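Local coordinates for protein glycosyl hyrolase, family 3 (Deinococcus radiodurans, PDB 3TEV) that probably hydrolyses O-glycosidic bonds of carbohydrate substrates, as a family 3 glycoside hydrolase with a TIM-barrel domain, at residues P143-G146 against D147-G151; H187-S190 against H191-P195. All coordinates share one frame; numbering follows the deposited sequence.

Contact 1. Residues P143-G146 against D147-G151; sequences PVIG and DRAYG
The amide of A149 reaches back three residues to the carbonyl of G146, closing a turn of 3-10 helix through D147 and R148. The bond is weak: N of A149 lies 3.3 Å from O of G146, although the N-H points fairly straight at the oxygen. G146 suits the start of this turn because its backbone, with phi 68° and psi -121°, lies in a region strongly disfavoured for residues that carry a beta carbon. I145, just before it, supplies the apolar part. With chi1 at -60° it is CG1 that lies beside the backbone N, while CG2 is swung opposite N and meets the far end of the turn, 3.6 Å from N of A149 and 3.9 Å from CB of A149. The small methyl of A149 is directed toward 143-146, and CG2 of I145 comes to its side. In the TIM-barrel fold this turn belongs to the loop between strand 128-129 and helix 154-169; D147 is tied by a backbone hydrogen bond to M99 of helix 98-104, while the ring of Y150 packs among helices 98-104, 107-124 and 154-169. R148 crosses the side chain of I145 at about a right angle, its CB 3.9 Å from CG2 of I145. Its long methylene chain can pack past O of I145, with CG of R148 3.9 Å from that oxygen, before a bend at chi3 turns the guanidinium end.

Contact 2. Residues H187-S190 against H191-P195; sequences HQDS and HLALP
Q188 and P195 lie side by side and point the same way, with CG of Q188 3.7 Å from CB of P195, so the methylene part of the glutamine runs along the rigid proline ring. Alongside this pair the backbones come close, CA of P195 making a CH...O contact of 3.5 Å with O of H187. At the far end the chain reverses through a type I turn from S190 to A193, closed by N of A193 on O of S190 at 3.2 Å; this donor stands well above the carbonyl plane, 66° out of it. S190 also forms an ST turn: with OG lodged between its own N and carbonyl carbon (chi1 82°), the hydroxyl accepts from N of L192 at 3.2 Å. Within the turn, CG of L192 lies above one face of the H191 ring, offset toward its rim. This reversing loop follows strand 174-180 of the barrel; L192 and H191 lean on helix 267-272, whose N272 side chain bonds O of L192. If S190 were replaced by alanine, the amide of L192 would probably lose its side-chain acceptor, leaving the A193 to S190 bond to close the turn from within. Between the two arms, a water accepts from N of D189 at 3.0 Å and donates to O of L194 at 2.8 Å.

In the fold
Contact 1 comes first along the chain, in the loop after strand 128-129, and contact 2 follows in the loop after strand 174-180. These strands are neighbours in the parallel sheet of the barrel, so the two loops rise beside one another; the centres of contact 1 and contact 2 are about 19 Å apart, and the nearest atoms of contact 1 and contact 2 about 6 Å, without touching. T186 joins them indirectly, packing against both V144 of contact 1 and P195 of contact 2. Both loops follow the carboxyl ends of their strands, the side where TIM-barrel enzymes place their active sites. This is consistent with family 3 relatives such as NagZ, in which a loop that probably corresponds to contact 2 carries catalytic residues.

Contact 1. Residues P143-G146 against D147-G151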
loop_
_atom_site.group_PDB
_atom_site.type_symbol
_atom_site.label_atom_id
_atom_site.label_comp_id
_atom_site.label_asym_id
_atom_site.label_seq_id
_atom_site.Cartn_x
_atom_site.Cartn_y
_atom_site.Cartn_z
ATOM N N PRO A 143 -13.022 12.934 13.351
ATOM C CA PRO A 143 -11.612 12.542 13.259
ATOM C C PRO A 143 -11.443 11.040 12.958
ATOM O O PRO A 143 -11.240 10.239 13.876
ATOM C CB PRO A 143 -11.049 12.915 14.640
ATOM C CG PRO A 143 -12.240 12.880 15.583
ATOM C CD PRO A 143 -13.504 12.938 14.752
ATOM N N VAL A 144 -11.549 10.671 11.681
ATOM C CA VAL A 144 -11.381 9.274 11.248
ATOM C C VAL A 144 -9.914 8.848 11.406
ATOM O O VAL A 144 -9.616 7.724 11.837
ATOM C CB VAL A 144 -11.844 9.046 9.762
ATOM C CG1 VAL A 144 -11.670 7.578 9.344
ATOM C CG2 VAL A 144 -13.294 9.482 9.555
ATOM N N ILE A 145 -9.012 9.769 11.062
ATOM C CA ILE A 145 -7.577 9.506 11.044
ATOM C C ILE A 145 -6.900 10.048 12.310
ATOM O O ILE A 145 -6.117 9.336 12.952
ATOM C CB ILE A 145 -6.934 10.021 9.717
ATOM C CG1 ILE A 145 -7.559 9.311 8.493
ATOM C CG2 ILE A 145 -5.401 9.889 9.732
ATOM C CD1 ILE A 145 -7.591 7.735 8.535
ATOM N N GLY A 146 -7.225 11.291 12.671
ATOM C CA GLY A 146 -6.794 11.891 13.946
ATOM C C GLY A 146 -5.302 12.161 14.065
ATOM O O GLY A 146 -4.740 12.910 13.262
ATOM N N ASP A 147 -4.679 11.545 15.078
ATOM C CA ASP A 147 -3.224 11.624 15.355
ATOM C C ASP A 147 -2.319 11.351 14.154
ATOM O O ASP A 147 -1.224 11.915 14.036
ATOM C CB ASP A 147 -2.845 10.588 16.418
ATOM C CG ASP A 147 -3.405 10.908 17.766
ATOM O OD1 ASP A 147 -3.514 12.113 18.098
ATOM O OD2 ASP A 147 -3.727 9.945 18.502
ATOM N N ARG A 148 -2.783 10.454 13.292
ATOM C CA ARG A 148 -1.969 9.869 12.239
ATOM C C ARG A 148 -1.830 10.758 10.995
ATOM O O ARG A 148 -1.013 10.469 10.125
ATOM C CB ARG A 148 -2.512 8.483 11.874
ATOM C CG ARG A 148 -2.681 7.528 13.067
ATOM C CD ARG A 148 -3.525 6.316 12.680
ATOM N NE ARG A 148 -3.103 5.791 11.377
ATOM C CZ ARG A 148 -3.824 5.000 10.583
ATOM N NH1 ARG A 148 -3.315 4.606 9.421
ATOM N NH2 ARG A 148 -5.045 4.609 10.939
ATOM N N ALA A 149 -2.623 11.827 10.914
ATOM C CA ALA A 149 -2.462 12.840 9.858
ATOM C C ALA A 149 -1.519 13.948 10.327
ATOM O O ALA A 149 -1.379 14.172 11.524
ATOM C CB ALA A 149 -3.804 13.422 9.452
ATOM N N TYR A 150 -0.868 14.622 9.376
ATOM C CA TYR A 150 0.054 15.724 9.678
ATOM C C TYR A 150 -0.656 17.054 9.926
ATOM O O TYR A 150 -0.049 17.976 10.460
ATOM C CB TYR A 150 1.105 15.886 8.570
ATOM C CG TYR A 150 2.083 14.737 8.495
ATOM C CD1 TYR A 150 3.157 14.646 9.388
ATOM C CD2 TYR A 150 1.934 13.729 7.537
ATOM C CE1 TYR A 150 4.060 13.580 9.333
ATOM C CE2 TYR A 150 2.822 12.658 7.480
ATOM C CZ TYR A 150 3.886 12.592 8.379
ATOM O OH TYR A 150 4.773 11.532 8.320
ATOM N N GLY A 151 -1.929 17.153 9.544
ATOM C CA GLY A 151 -2.692 18.399 9.691
ATOM C C GLY A 151 -4.145 18.373 9.215
ATOM O O GLY A 151 -4.702 17.305 8.931
#

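Contact 2. Residues H187-S190 against H191-P195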
loop_
_atom_site.group_PDB
_atom_site.type_symbol
_atom_site.label_atom_id
_atom_site.label_comp_id
_atom_site.label_asym_id
_atom_site.label_seq_id
_atom_site.Cartn_x
_atom_site.Cartn_y
_atom_site.Cartn_z
ATOM N N HIS A 187 -17.881 8.996 5.610
ATOM C CA HIS A 187 -19.071 8.631 6.408
ATOM C C HIS A 187 -19.557 7.201 6.126
ATOM O O HIS A 187 -19.744 6.813 4.966
ATOM C CB HIS A 187 -20.211 9.678 6.324
ATOM C CG HIS A 187 -20.903 9.768 4.988
ATOM N ND1 HIS A 187 -20.631 10.762 4.066
ATOM C CD2 HIS A 187 -21.896 9.020 4.441
ATOM C CE1 HIS A 187 -21.399 10.604 3.000
ATOM N NE2 HIS A 187 -22.178 9.555 3.203
ATOM N N GLN A 188 -19.709 6.420 7.201
ATOM C CA GLN A 188 -20.200 5.040 7.135
ATOM C C GLN A 188 -21.636 4.949 7.602
ATOM O O GLN A 188 -21.959 5.309 8.729
ATOM C CB GLN A 188 -19.379 4.108 8.028
ATOM C CG GLN A 188 -18.084 3.634 7.459
ATOM C CD GLN A 188 -17.613 2.342 8.103
ATOM O OE1 GLN A 188 -17.938 1.240 7.642
ATOM N NE2 GLN A 188 -16.822 2.470 9.163
ATOM N N ASP A 189 -22.487 4.420 6.741
ATOM C CA ASP A 189 -23.894 4.214 7.046
ATOM C C ASP A 189 -24.109 3.093 8.116
ATOM O O ASP A 189 -25.019 3.171 8.937
ATOM C CB ASP A 189 -24.615 3.946 5.717
ATOM C CG ASP A 189 -26.003 3.402 5.898
ATOM O OD1 ASP A 189 -26.948 4.215 6.030
ATOM O OD2 ASP A 189 -26.147 2.153 5.879
ATOM N N SER A 190 -23.268 2.059 8.092
ATOM C CA SER A 190 -23.205 1.042 9.149
ATOM C C SER A 190 -21.815 0.397 9.093
ATOM O O SER A 190 -21.047 0.685 8.171
ATOM C CB SER A 190 -24.297 -0.025 8.970
ATOM O OG SER A 190 -23.910 -1.005 8.025
ATOM N N HIS A 191 -21.488 -0.475 10.054
ATOM C CA HIS A 191 -20.174 -1.156 10.024
ATOM C C HIS A 191 -20.005 -2.134 8.840
ATOM O O HIS A 191 -18.905 -2.577 8.547
ATOM C CB HIS A 191 -19.837 -1.832 11.359
ATOM C CG HIS A 191 -20.631 -3.075 11.631
ATOM N ND1 HIS A 191 -21.940 -3.045 12.066
ATOM C CD2 HIS A 191 -20.299 -4.384 11.535
ATOM C CE1 HIS A 191 -22.380 -4.281 12.223
ATOM N NE2 HIS A 191 -21.403 -5.113 11.912
ATOM N N LEU A 192 -21.087 -2.452 8.142
ATOM C CA LEU A 192 -20.985 -3.347 7.000
ATOM C C LEU A 192 -21.032 -2.611 5.666
ATOM O O LEU A 192 -20.909 -3.222 4.608
ATOM C CB LEU A 192 -22.072 -4.415 7.055
ATOM C CG LEU A 192 -22.015 -5.358 8.262
ATOM C CD1 LEU A 192 -23.130 -6.379 8.154
ATOM C CD2 LEU A 192 -20.650 -6.061 8.340
ATOM N N ALA A 193 -21.211 -1.304 5.715
ATOM C CA ALA A 193 -21.304 -0.530 4.496
ATOM C C ALA A 193 -19.929 0.060 4.168
ATOM O O ALA A 193 -19.155 0.377 5.080
ATOM C CB ALA A 193 -22.352 0.592 4.661
ATOM N N LEU A 194 -19.626 0.217 2.883
ATOM C CA LEU A 194 -18.406 0.911 2.496
ATOM C C LEU A 194 -18.517 2.376 2.897
ATOM O O LEU A 194 -19.561 2.979 2.720
ATOM C CB LEU A 194 -18.167 0.809 0.985
ATOM C CG LEU A 194 -17.846 -0.597 0.463
ATOM C CD1 LEU A 194 -17.848 -0.608 -1.061
ATOM C CD2 LEU A 194 -16.497 -1.110 1.011
ATOM N N PRO A 195 -17.449 2.950 3.463
ATOM C CA PRO A 195 -17.515 4.378 3.726
ATOM C C PRO A 195 -17.644 5.157 2.425
ATOM O O PRO A 195 -17.148 4.704 1.388
ATOM C CB PRO A 195 -16.177 4.689 4.410
ATOM C CG PRO A 195 -15.377 3.427 4.384
ATOM C CD PRO A 195 -16.266 2.301 4.061
HETATM O O HOH W 1 -21.885 4.134 3.792
#